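PDB 4DNY: metalloprotease stcE from Escherichia coli, which is a secreted zinc metalloprotease and mucinase that probably cleaves O-linked glycoproteins. Local coordinates for residues Asn29-Asn35 and Thr59-Val65; Trp64-Leu70 and Tyr89-Tyr95; Glu77-Phe83 and Thr107-Val113. All coordinates share one frame; numbering follows the deposited sequence. Where two conformers were deposited one is given.

From the N terminus, the chain leaves strand 25-28, turns through helix 31-35 and helix 43-49, and runs along strand 54-60; contact 1 closes this first loop by setting Asn29-Asn35 against the turn after that strand, in series with contacts 2 and 3, which open later. Trp64 and Val65 then lead into contact 2, where strand 67-69 waits for strand 91-95 to come alongside it in the three-stranded sheet. Before that happens strand 80-86 has entered the five-stranded sheet, and its antiparallel neighbour, strand 107-113, arrives only later, so contacts 2 and 3 cross along the chain. The two sheets pack face to face where Ile68, Leu70 and Tyr95 meet Phe83 and Phe110.

Contact 1. Residues Asn29-Asn35 and Thr59-Val65; sequences NTVAEVN and TANGRWV
Arg63 lays its guanidinium group over the carbonyl of Asn29, whose O sits over the centre of one face, 3.2 Å from Arg63 CZ. The approach is from above the plane, so although Asn29 O and Arg63 NE are also close, the angle is too poor for a hydrogen bond. The methyl of Ala60 covers the opposite face, and the flat group is held between carbonyl and methyl. Its polar end is used elsewhere: NH2 bonds to the backbone O of His58. With CG anti to the backbone N (chi1 -170°) and bends further along the chain, the aliphatic part of Arg63 passes Val34 at about a right angle, Val34 CG2 lying 3.9 Å from Arg63 CD.

The turn that presents Arg63 is a type II beta turn from Ala60 to Arg63, closed by backbone bonds in both directions between those two residues, with Gly62 at positive phi. Facing it is the start of helix 31-35, with Thr30 at its N-cap position. Val31 rests its CG2 methyl 3.5 Å from Gly62 O at the outer side. Val34, the buried residue of the helix, sends CG1 to within 3.8 Å of Arg63 O, and also packs on Ile28 of strand 25-28. Further along, Val65 sets CG1 against the helix, 3.7 Å from Val34 O and 4.0 Å from Asn35 CA.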
loop_
_atom_site.group_PDB
_atom_site.type_symbol
_atom_site.label_atom_id
_atom_site.label_comp_id
_atom_site.label_asym_id
_atom_site.label_seq_id
_atom_site.Cartn_x
_atom_site.Cartn_y
_atom_site.Cartn_z
ATOM N N ASN A 29 0.979 -9.043 -7.017
ATOM C CA ASN A 29 2.203 -9.854 -6.936
ATOM C C ASN A 29 2.720 -10.281 -8.290
ATOM O O ASN A 29 3.421 -11.299 -8.380
ATOM C CB ASN A 29 1.991 -11.090 -6.053
ATOM C CG ASN A 29 1.009 -12.089 -6.657
ATOM O OD1 ASN A 29 0.319 -11.774 -7.603
ATOM N ND2 ASN A 29 0.922 -13.296 -6.081
ATOM N N THR A 30 2.415 -9.490 -9.310
ATOM C CA THR A 30 2.950 -9.777 -10.659
ATOM C C THR A 30 3.639 -8.540 -11.179
ATOM O O THR A 30 3.387 -7.435 -10.687
ATOM C CB THR A 30 1.793 -10.145 -11.632
ATOM O OG1 THR A 30 0.857 -9.065 -11.647
ATOM C CG2 THR A 30 1.133 -11.441 -11.210
ATOM N N VAL A 31 4.501 -8.714 -12.200
ATOM C CA VAL A 31 5.318 -7.599 -12.717
ATOM C C VAL A 31 4.464 -6.468 -13.252
ATOM O O VAL A 31 4.672 -5.303 -12.899
ATOM C CB VAL A 31 6.338 -8.068 -13.760
ATOM C CG1 VAL A 31 7.064 -6.814 -14.331
ATOM C CG2 VAL A 31 7.320 -9.044 -13.127
ATOM N N ALA A 32 3.471 -6.807 -14.083
ATOM C CA ALA A 32 2.636 -5.784 -14.757
ATOM C C ALA A 32 1.909 -4.950 -13.708
ATOM O O ALA A 32 1.775 -3.727 -13.868
ATOM C CB ALA A 32 1.648 -6.420 -15.685
ATOM N N GLU A 33 1.428 -5.574 -12.639
ATOM C CA GLU A 33 0.678 -4.810 -11.605
ATOM C C GLU A 33 1.609 -3.989 -10.726
ATOM O O GLU A 33 1.277 -2.853 -10.352
ATOM C CB GLU A 33 -0.219 -5.733 -10.766
ATOM C CG GLU A 33 -1.436 -6.259 -11.596
ATOM C CD GLU A 33 -2.673 -6.618 -10.737
ATOM O OE1 GLU A 33 -2.526 -7.211 -9.634
ATOM O OE2 GLU A 33 -3.814 -6.296 -11.177
ATOM N N VAL A 34 2.756 -4.533 -10.385
ATOM C CA VAL A 34 3.730 -3.783 -9.602
ATOM C C VAL A 34 4.207 -2.545 -10.363
ATOM O O VAL A 34 4.405 -1.474 -9.777
ATOM C CB VAL A 34 4.877 -4.675 -9.098
ATOM C CG1 VAL A 34 6.052 -3.850 -8.538
ATOM C CG2 VAL A 34 4.329 -5.622 -8.031
ATOM N N ASN A 35 4.363 -2.700 -11.671
ATOM C CA ASN A 35 4.824 -1.594 -12.500
ATOM C C ASN A 35 3.883 -0.369 -12.446
ATOM O O ASN A 35 4.345 0.754 -12.650
ATOM C CB ASN A 35 4.974 -2.071 -13.965
ATOM C CG ASN A 35 6.210 -2.829 -14.223
ATOM O OD1 ASN A 35 7.130 -2.861 -13.406
ATOM N ND2 ASN A 35 6.266 -3.475 -15.404
ATOM N N THR A 59 6.380 -7.002 -3.367
ATOM C CA THR A 59 7.515 -6.743 -4.250
ATOM C C THR A 59 8.518 -7.888 -4.083
ATOM O O THR A 59 8.589 -8.506 -2.995
ATOM C CB THR A 59 8.140 -5.406 -3.967
ATOM O OG1 THR A 59 8.386 -5.302 -2.574
ATOM C CG2 THR A 59 7.229 -4.224 -4.451
ATOM N N ALA A 60 9.285 -8.162 -5.111
ATOM C CA ALA A 60 10.262 -9.254 -5.084
ATOM C C ALA A 60 11.356 -8.940 -6.043
ATOM O O ALA A 60 11.260 -7.987 -6.829
ATOM C CB ALA A 60 9.551 -10.601 -5.452
ATOM N N ASN A 61 12.446 -9.749 -6.012
ATOM C CA ASN A 61 13.469 -9.605 -7.022
ATOM C C ASN A 61 12.839 -9.833 -8.416
ATOM O O ASN A 61 12.069 -10.765 -8.630
ATOM C CB ASN A 61 14.600 -10.564 -6.751
ATOM C CG ASN A 61 15.446 -10.181 -5.530
ATOM O OD1 ASN A 61 15.498 -8.984 -5.176
ATOM N ND2 ASN A 61 16.101 -11.156 -4.924
ATOM N N GLY A 62 13.119 -8.884 -9.304
ATOM C CA GLY A 62 12.549 -8.909 -10.640
ATOM C C GLY A 62 11.143 -8.340 -10.719
ATOM O O GLY A 62 10.521 -8.408 -11.796
ATOM N N ARG A 63 10.635 -7.856 -9.603
ATOM C CA ARG A 63 9.237 -7.416 -9.498
ATOM C C ARG A 63 9.146 -6.284 -8.506
ATOM O O ARG A 63 8.604 -6.444 -7.394
ATOM C CB ARG A 63 8.389 -8.601 -9.055
ATOM C CG ARG A 63 6.884 -8.347 -9.128
ATOM C CD ARG A 63 6.149 -9.038 -7.980
ATOM N NE ARG A 63 6.431 -10.459 -7.964
ATOM C CZ ARG A 63 6.238 -11.270 -6.932
ATOM N NH1 ARG A 63 6.512 -12.556 -7.052
ATOM N NH2 ARG A 63 5.771 -10.827 -5.778
ATOM N N TRP A 64 9.697 -5.144 -8.909
ATOM C CA TRP A 64 10.002 -4.013 -8.017
ATOM C C TRP A 64 9.859 -2.697 -8.719
ATOM O O TRP A 64 10.086 -2.618 -9.924
ATOM C CB TRP A 64 11.440 -4.168 -7.489
ATOM C CG TRP A 64 12.095 -3.000 -6.855
ATOM C CD1 TRP A 64 12.076 -2.667 -5.505
ATOM C CD2 TRP A 64 12.860 -1.968 -7.515
ATOM N NE1 TRP A 64 12.745 -1.472 -5.321
ATOM C CE2 TRP A 64 13.273 -1.047 -6.521
ATOM C CE3 TRP A 64 13.228 -1.750 -8.839
ATOM C CZ2 TRP A 64 14.018 0.044 -6.807
ATOM C CZ3 TRP A 64 13.974 -0.643 -9.145
ATOM C CH2 TRP A 64 14.377 0.258 -8.147
ATOM N N VAL A 65 9.432 -1.678 -7.989
ATOM C CA VAL A 65 9.611 -0.317 -8.433
ATOM C C VAL A 65 10.130 0.515 -7.291
ATOM O O VAL A 65 9.908 0.148 -6.132
ATOM C CB VAL A 65 8.263 0.356 -8.868
ATOM C CG1 VAL A 65 7.846 -0.252 -10.239
ATOM C CG2 VAL A 65 7.174 0.232 -7.778
#

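Contact 2. Residues Trp64-Leu70 and Tyr89-Tyr95; sequences WVRDIYL and YSSTVFY
Tyr69 and Phe94 lie side by side in an offset stack, ring centroids 4.6 Å apart and planes 13° from parallel. Asp67 OD1 meets the edge of the Phe94 ring, and Thr92 CG2 covers a face of it. At the other end Tyr89 places CB over the five-membered ring of Trp64, 3.4 Å from Trp64 CE2, while its own ring turns an edge to the six-membered ring. Trp64 NE1 donates to Ser90 O at 3.0 Å; that O lies in the indole plane, while NE1 stands well out of the carbonyl plane (70°). Ser91 OG donates to Val65 O at 2.7 Å.

Behind these groups, the parallel strands 67-69 and 91-95 fix the spacing: Ile68 N bonds to Thr92 O and Phe94 N to Ile68 O, with Thr92 N to Arg66 O and Leu70 N to Phe94 O on either side. Ile68 and Val93 point to the other face and, with Leu70, pack on Phe83 of the opposing sheet of this beta-sandwich. Arg66 NH2 forms a salt bridge with Asp67 OD2 at 2.7 Å, meeting it on the syn side. Arg66 probably balances much of the charge at OD2, while the slightly positive C-H edge of Phe94 is a mildly favourable neighbour for OD1.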
loop_
_atom_site.group_PDB
_atom_site.type_symbol
_atom_site.label_atom_id
_atom_site.label_comp_id
_atom_site.label_asym_id
_atom_site.label_seq_id
_atom_site.Cartn_x
_atom_site.Cartn_y
_atom_site.Cartn_z
ATOM N N TRP A 64 9.697 -5.144 -8.909
ATOM C CA TRP A 64 10.002 -4.013 -8.017
ATOM C C TRP A 64 9.859 -2.697 -8.719
ATOM O O TRP A 64 10.086 -2.618 -9.924
ATOM C CB TRP A 64 11.440 -4.168 -7.489
ATOM C CG TRP A 64 12.095 -3.000 -6.855
ATOM C CD1 TRP A 64 12.076 -2.667 -5.505
ATOM C CD2 TRP A 64 12.860 -1.968 -7.515
ATOM N NE1 TRP A 64 12.745 -1.472 -5.321
ATOM C CE2 TRP A 64 13.273 -1.047 -6.521
ATOM C CE3 TRP A 64 13.228 -1.750 -8.839
ATOM C CZ2 TRP A 64 14.018 0.044 -6.807
ATOM C CZ3 TRP A 64 13.974 -0.643 -9.145
ATOM C CH2 TRP A 64 14.377 0.258 -8.147
ATOM N N VAL A 65 9.432 -1.678 -7.989
ATOM C CA VAL A 65 9.611 -0.317 -8.433
ATOM C C VAL A 65 10.130 0.515 -7.291
ATOM O O VAL A 65 9.908 0.148 -6.132
ATOM C CB VAL A 65 8.263 0.356 -8.868
ATOM C CG1 VAL A 65 7.846 -0.252 -10.239
ATOM C CG2 VAL A 65 7.174 0.232 -7.778
ATOM N N ARG A 66 10.799 1.607 -7.616
ATOM C CA ARG A 66 11.409 2.470 -6.598
ATOM C C ARG A 66 10.435 3.213 -5.726
ATOM O O ARG A 66 10.632 3.247 -4.539
ATOM C CB ARG A 66 12.347 3.453 -7.276
ATOM C CG ARG A 66 13.238 4.129 -6.283
ATOM C CD ARG A 66 14.081 5.160 -6.960
ATOM N NE ARG A 66 13.252 6.356 -7.150
ATOM C CZ ARG A 66 13.570 7.441 -7.845
ATOM N NH1 ARG A 66 14.749 7.533 -8.468
ATOM N NH2 ARG A 66 12.689 8.444 -7.914
ATOM N N ASP A 67 9.433 3.832 -6.334
ATOM C CA ASP A 67 8.545 4.724 -5.619
ATOM C C ASP A 67 7.160 4.212 -5.731
ATOM O O ASP A 67 6.717 3.895 -6.799
ATOM C CB ASP A 67 8.579 6.153 -6.193
ATOM C CG ASP A 67 9.968 6.808 -6.078
ATOM O OD1 ASP A 67 10.682 6.557 -5.112
ATOM O OD2 ASP A 67 10.308 7.620 -6.968
ATOM N N ILE A 68 6.462 4.166 -4.607
ATOM C CA ILE A 68 5.093 3.737 -4.556
ATOM C C ILE A 68 4.252 4.768 -3.821
ATOM O O ILE A 68 4.526 5.113 -2.680
ATOM C CB ILE A 68 4.981 2.416 -3.778
ATOM C CG1 ILE A 68 5.861 1.345 -4.516
ATOM C CG2 ILE A 68 3.508 1.974 -3.652
ATOM C CD1 ILE A 68 6.172 0.123 -3.681
ATOM N N TYR A 69 3.148 5.181 -4.456
ATOM C CA TYR A 69 2.323 6.245 -3.905
ATOM C C TYR A 69 0.971 5.728 -3.437
ATOM O O TYR A 69 0.232 5.113 -4.222
ATOM C CB TYR A 69 2.092 7.328 -4.958
ATOM C CG TYR A 69 3.374 8.057 -5.343
ATOM C CD1 TYR A 69 3.773 9.194 -4.690
ATOM C CD2 TYR A 69 4.192 7.548 -6.365
ATOM C CE1 TYR A 69 4.927 9.868 -5.075
ATOM C CE2 TYR A 69 5.357 8.209 -6.741
ATOM C CZ TYR A 69 5.716 9.360 -6.051
ATOM O OH TYR A 69 6.888 10.035 -6.411
ATOM N N LEU A 70 0.606 5.999 -2.179
ATOM C CA LEU A 70 -0.739 5.662 -1.759
ATOM C C LEU A 70 -1.731 6.749 -2.249
ATOM O O LEU A 70 -1.408 7.914 -2.234
ATOM C CB LEU A 70 -0.769 5.499 -0.236
ATOM C CG LEU A 70 0.082 4.404 0.377
ATOM C CD1 LEU A 70 -0.397 4.155 1.829
ATOM C CD2 LEU A 70 -0.052 3.067 -0.378
ATOM N N TYR A 89 16.341 -4.555 -3.584
ATOM C CA TYR A 89 16.254 -3.106 -3.671
ATOM C C TYR A 89 15.194 -2.540 -2.764
ATOM O O TYR A 89 14.120 -3.111 -2.634
ATOM C CB TYR A 89 15.980 -2.598 -5.110
ATOM C CG TYR A 89 17.053 -2.870 -6.134
ATOM C CD1 TYR A 89 18.374 -2.728 -5.838
ATOM C CD2 TYR A 89 16.705 -3.173 -7.408
ATOM C CE1 TYR A 89 19.366 -2.938 -6.804
ATOM C CE2 TYR A 89 17.702 -3.399 -8.377
ATOM C CZ TYR A 89 19.015 -3.269 -8.068
ATOM O OH TYR A 89 19.996 -3.498 -9.025
ATOM N N SER A 90 15.484 -1.418 -2.149
ATOM C CA SER A 90 14.506 -0.752 -1.319
ATOM C C SER A 90 13.543 0.069 -2.168
ATOM O O SER A 90 13.870 0.444 -3.299
ATOM C CB SER A 90 15.192 0.157 -0.268
ATOM O OG SER A 90 15.881 1.274 -0.840
ATOM N N SER A 91 12.396 0.374 -1.599
ATOM C CA SER A 91 11.373 1.204 -2.211
ATOM C C SER A 91 11.010 2.301 -1.185
ATOM O O SER A 91 11.224 2.127 -0.007
ATOM C CB SER A 91 10.131 0.423 -2.562
ATOM O OG SER A 91 10.405 -0.577 -3.540
ATOM N N THR A 92 10.440 3.375 -1.685
ATOM C CA THR A 92 9.910 4.432 -0.815
ATOM C C THR A 92 8.400 4.388 -0.996
ATOM O O THR A 92 7.915 4.435 -2.154
ATOM C CB THR A 92 10.436 5.827 -1.177
ATOM O OG1 THR A 92 11.878 5.814 -1.040
ATOM C CG2 THR A 92 9.803 6.863 -0.235
ATOM N N VAL A 93 7.653 4.315 0.116
ATOM C CA VAL A 93 6.194 4.434 0.093
ATOM C C VAL A 93 5.813 5.810 0.572
ATOM O O VAL A 93 6.163 6.208 1.689
ATOM C CB VAL A 93 5.520 3.399 0.971
ATOM C CG1 VAL A 93 3.984 3.605 0.962
ATOM C CG2 VAL A 93 5.915 1.959 0.486
ATOM N N PHE A 94 5.123 6.548 -0.287
ATOM C CA PHE A 94 4.660 7.896 -0.002
ATOM C C PHE A 94 3.203 7.839 0.425
ATOM O O PHE A 94 2.349 7.246 -0.275
ATOM C CB PHE A 94 4.807 8.790 -1.266
ATOM C CG PHE A 94 6.205 8.947 -1.741
ATOM C CD1 PHE A 94 6.989 9.980 -1.277
ATOM C CD2 PHE A 94 6.759 8.033 -2.695
ATOM C CE1 PHE A 94 8.278 10.105 -1.750
ATOM C CE2 PHE A 94 8.052 8.151 -3.101
ATOM C CZ PHE A 94 8.808 9.196 -2.606
ATOM N N TYR A 95 2.901 8.502 1.546
ATOM C CA TYR A 95 1.566 8.485 2.084
ATOM C C TYR A 95 1.270 9.848 2.718
ATOM O O TYR A 95 1.817 10.186 3.755
ATOM C CB TYR A 95 1.365 7.315 3.050
ATOM C CG TYR A 95 2.243 7.267 4.257
ATOM C CD1 TYR A 95 1.733 7.466 5.535
ATOM C CD2 TYR A 95 3.605 6.966 4.138
ATOM C CE1 TYR A 95 2.560 7.369 6.654
ATOM C CE2 TYR A 95 4.411 6.831 5.220
ATOM C CZ TYR A 95 3.925 7.069 6.498
ATOM O OH TYR A 95 4.690 6.937 7.639
HETATM O O HOH W 1 13.270 4.722 -3.114
#

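Contact 3. Residues Glu77-Phe83 and Thr107-Val113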
loop_
_atom_site.group_PDB
_atom_site.type_symbol
_atom_site.label_atom_id
_atom_site.label_comp_id
_atom_site.label_asym_id
_atom_site.label_seq_id
_atom_site.Cartn_x
_atom_site.Cartn_y
_atom_site.Cartn_z
ATOM N N GLU A 77 -12.005 5.615 2.772
ATOM C CA GLU A 77 -12.308 5.554 4.179
ATOM C C GLU A 77 -12.331 4.120 4.712
ATOM O O GLU A 77 -13.078 3.265 4.220
ATOM C CB GLU A 77 -13.634 6.236 4.434
ATOM C CG GLU A 77 -13.876 6.665 5.776
ATOM C CD GLU A 77 -12.815 7.592 6.375
ATOM O OE1 GLU A 77 -12.129 8.403 5.646
ATOM O OE2 GLU A 77 -12.664 7.375 7.543
ATOM N N GLY A 78 -11.501 3.878 5.722
ATOM C CA GLY A 78 -11.371 2.579 6.375
ATOM C C GLY A 78 -10.604 1.520 5.598
ATOM O O GLY A 78 -10.441 0.377 6.091
ATOM N N LYS A 79 -10.161 1.857 4.410
ATOM C CA LYS A 79 -9.420 0.921 3.577
ATOM C C LYS A 79 -8.003 0.733 4.108
ATOM O O LYS A 79 -7.426 1.598 4.740
ATOM C CB LYS A 79 -9.365 1.414 2.121
ATOM C CG LYS A 79 -10.710 1.526 1.470
ATOM C CD LYS A 79 -11.424 0.202 1.360
ATOM C CE LYS A 79 -12.782 0.306 0.631
ATOM N NZ LYS A 79 -13.321 -0.952 0.167
ATOM N N MET A 80 -7.391 -0.411 3.719
ATOM C CA MET A 80 -6.050 -0.785 4.196
ATOM C C MET A 80 -5.141 -1.213 3.059
ATOM O O MET A 80 -5.597 -1.758 2.060
ATOM C CB MET A 80 -6.138 -1.860 5.285
ATOM C CG MET A 80 -6.795 -1.354 6.516
ATOM S SD MET A 80 -7.030 -2.655 7.750
ATOM C CE MET A 80 -5.331 -3.211 8.155
ATOM N N VAL A 81 -3.851 -0.992 3.259
ATOM C CA VAL A 81 -2.817 -1.448 2.317
ATOM C C VAL A 81 -1.693 -2.094 3.105
ATOM O O VAL A 81 -1.172 -1.488 4.052
ATOM C CB VAL A 81 -2.239 -0.295 1.426
ATOM C CG1 VAL A 81 -1.201 -0.857 0.445
ATOM C CG2 VAL A 81 -3.407 0.354 0.660
ATOM N N ARG A 82 -1.325 -3.301 2.724
ATOM C CA ARG A 82 -0.193 -4.015 3.310
ATOM C C ARG A 82 0.893 -4.169 2.272
ATOM O O ARG A 82 0.605 -4.408 1.092
ATOM C CB ARG A 82 -0.634 -5.413 3.818
ATOM C CG ARG A 82 0.506 -6.143 4.517
ATOM C CD ARG A 82 0.077 -7.466 5.057
ATOM N NE ARG A 82 -0.909 -7.323 6.153
ATOM C CZ ARG A 82 -2.124 -7.839 6.162
ATOM N NH1 ARG A 82 -2.561 -8.539 5.086
ATOM N NH2 ARG A 82 -2.948 -7.719 7.212
ATOM N N PHE A 83 2.147 -3.998 2.674
ATOM C CA PHE A 83 3.338 -4.258 1.808
ATOM C C PHE A 83 4.142 -5.369 2.413
ATOM O O PHE A 83 4.369 -5.366 3.622
ATOM C CB PHE A 83 4.235 -3.033 1.713
ATOM C CG PHE A 83 3.630 -1.917 0.939
ATOM C CD1 PHE A 83 3.903 -1.762 -0.392
ATOM C CD2 PHE A 83 2.780 -0.987 1.556
ATOM C CE1 PHE A 83 3.315 -0.729 -1.116
ATOM C CE2 PHE A 83 2.231 0.066 0.837
ATOM C CZ PHE A 83 2.494 0.175 -0.491
ATOM N N THR A 107 7.532 -5.862 6.367
ATOM C CA THR A 107 6.097 -5.734 6.130
ATOM C C THR A 107 5.699 -4.357 6.648
ATOM O O THR A 107 6.191 -3.890 7.754
ATOM C CB THR A 107 5.327 -6.799 6.895
ATOM O OG1 THR A 107 5.569 -8.077 6.363
ATOM C CG2 THR A 107 3.806 -6.546 6.880
ATOM N N LEU A 108 4.843 -3.661 5.917
ATOM C CA LEU A 108 4.287 -2.377 6.318
ATOM C C LEU A 108 2.765 -2.451 6.224
ATOM O O LEU A 108 2.220 -3.161 5.404
ATOM C CB LEU A 108 4.772 -1.241 5.423
ATOM C CG LEU A 108 6.247 -0.980 5.361
ATOM C CD1 LEU A 108 6.517 0.050 4.271
ATOM C CD2 LEU A 108 6.763 -0.541 6.717
ATOM N N LEU A 109 2.048 -1.695 7.060
ATOM C CA LEU A 109 0.599 -1.733 7.037
ATOM C C LEU A 109 0.006 -0.322 7.262
ATOM O O LEU A 109 0.502 0.420 8.143
ATOM C CB LEU A 109 0.078 -2.647 8.115
ATOM C CG LEU A 109 -1.434 -2.908 8.168
ATOM C CD1 LEU A 109 -1.900 -3.649 6.880
ATOM C CD2 LEU A 109 -1.811 -3.721 9.383
ATOM N N PHE A 110 -0.985 0.045 6.460
ATOM C CA PHE A 110 -1.604 1.361 6.434
ATOM C C PHE A 110 -3.118 1.239 6.476
ATOM O O PHE A 110 -3.694 0.287 5.933
ATOM C CB PHE A 110 -1.207 2.130 5.162
ATOM C CG PHE A 110 0.251 2.371 4.997
ATOM C CD1 PHE A 110 0.845 3.570 5.397
ATOM C CD2 PHE A 110 1.050 1.429 4.412
ATOM C CE1 PHE A 110 2.196 3.782 5.236
ATOM C CE2 PHE A 110 2.424 1.653 4.223
ATOM C CZ PHE A 110 2.967 2.857 4.628
ATOM N N LYS A 111 -3.770 2.217 7.122
ATOM C CA LYS A 111 -5.216 2.366 7.135
ATOM C C LYS A 111 -5.598 3.844 6.995
ATOM O O LYS A 111 -4.984 4.686 7.588
ATOM C CB LYS A 111 -5.800 1.795 8.445
ATOM C CG LYS A 111 -7.317 1.883 8.528
ATOM C CD LYS A 111 -7.897 1.102 9.683
ATOM C CE LYS A 111 -9.360 1.375 9.843
ATOM N NZ LYS A 111 -10.071 0.480 10.853
ATOM N N TYR A 112 -6.628 4.123 6.187
ATOM C CA TYR A 112 -7.059 5.474 5.894
ATOM C C TYR A 112 -8.243 5.807 6.827
ATOM O O TYR A 112 -9.244 5.105 6.815
ATOM C CB TYR A 112 -7.518 5.536 4.442
ATOM C CG TYR A 112 -7.569 6.898 3.826
ATOM C CD1 TYR A 112 -6.423 7.514 3.364
ATOM C CD2 TYR A 112 -8.785 7.511 3.578
ATOM C CE1 TYR A 112 -6.438 8.716 2.740
ATOM C CE2 TYR A 112 -8.820 8.744 2.903
ATOM C CZ TYR A 112 -7.634 9.324 2.472
ATOM O OH TYR A 112 -7.670 10.541 1.777
ATOM N N VAL A 113 -8.086 6.825 7.653
ATOM C CA VAL A 113 -9.120 7.217 8.600
ATOM C C VAL A 113 -9.359 8.717 8.468
ATOM O O VAL A 113 -8.426 9.530 8.703
ATOM C CB VAL A 113 -8.751 6.855 10.051
ATOM C CG1 VAL A 113 -9.879 7.190 10.973
ATOM C CG2 VAL A 113 -8.411 5.338 10.121
HETATM O O HOH W 2 -10.715 -1.229 8.589
#
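The central strand 80-86 of the five-stranded sheet and its antiparallel neighbour 107-113 make this contact. Val81 and Phe110 form a hydrogen-bonded pair, with Phe110 N reaching Val81 O at 2.9 Å, and Phe83 pairs in the same way with Leu108. Before strand 80-86 begins, Tyr112 N already bonds to Lys79 O, and Gly78 N donates to Tyr112 O at 2.8 Å.

On the face of Phe83 and Phe110 the two rings meet rim to rim, neither covering the other, with planes at 84° and Phe83 CE2 lying 3.7 Å from Phe110 CE2. Val81 O lies in the plane of the Phe110 ring, at its edge. This is the inner face of the beta-sandwich: Val100 and Leu102 of the second sheet pack against it, and Tyr95 meets Phe110 edge to face.

The reverse face carries Met80, Arg82, Leu109 and Lys111. Met80 bends at its thioether (chi3 62°), which brings CE to Leu109, 3.7 Å from its CD1; CG of Met80 is 3.8 Å from Lys111 CB. The same Leu109 CD1 touches Arg82 CB at 3.8 Å, while the guanidinium of Arg82 goes on to a salt bridge with Glu56. Lys111 runs out extended past Gly78, and a water accepts from its NZ (2.9 Å) and lies 3.0 Å from Gly78 O; NZ also bonds to Asp17 O.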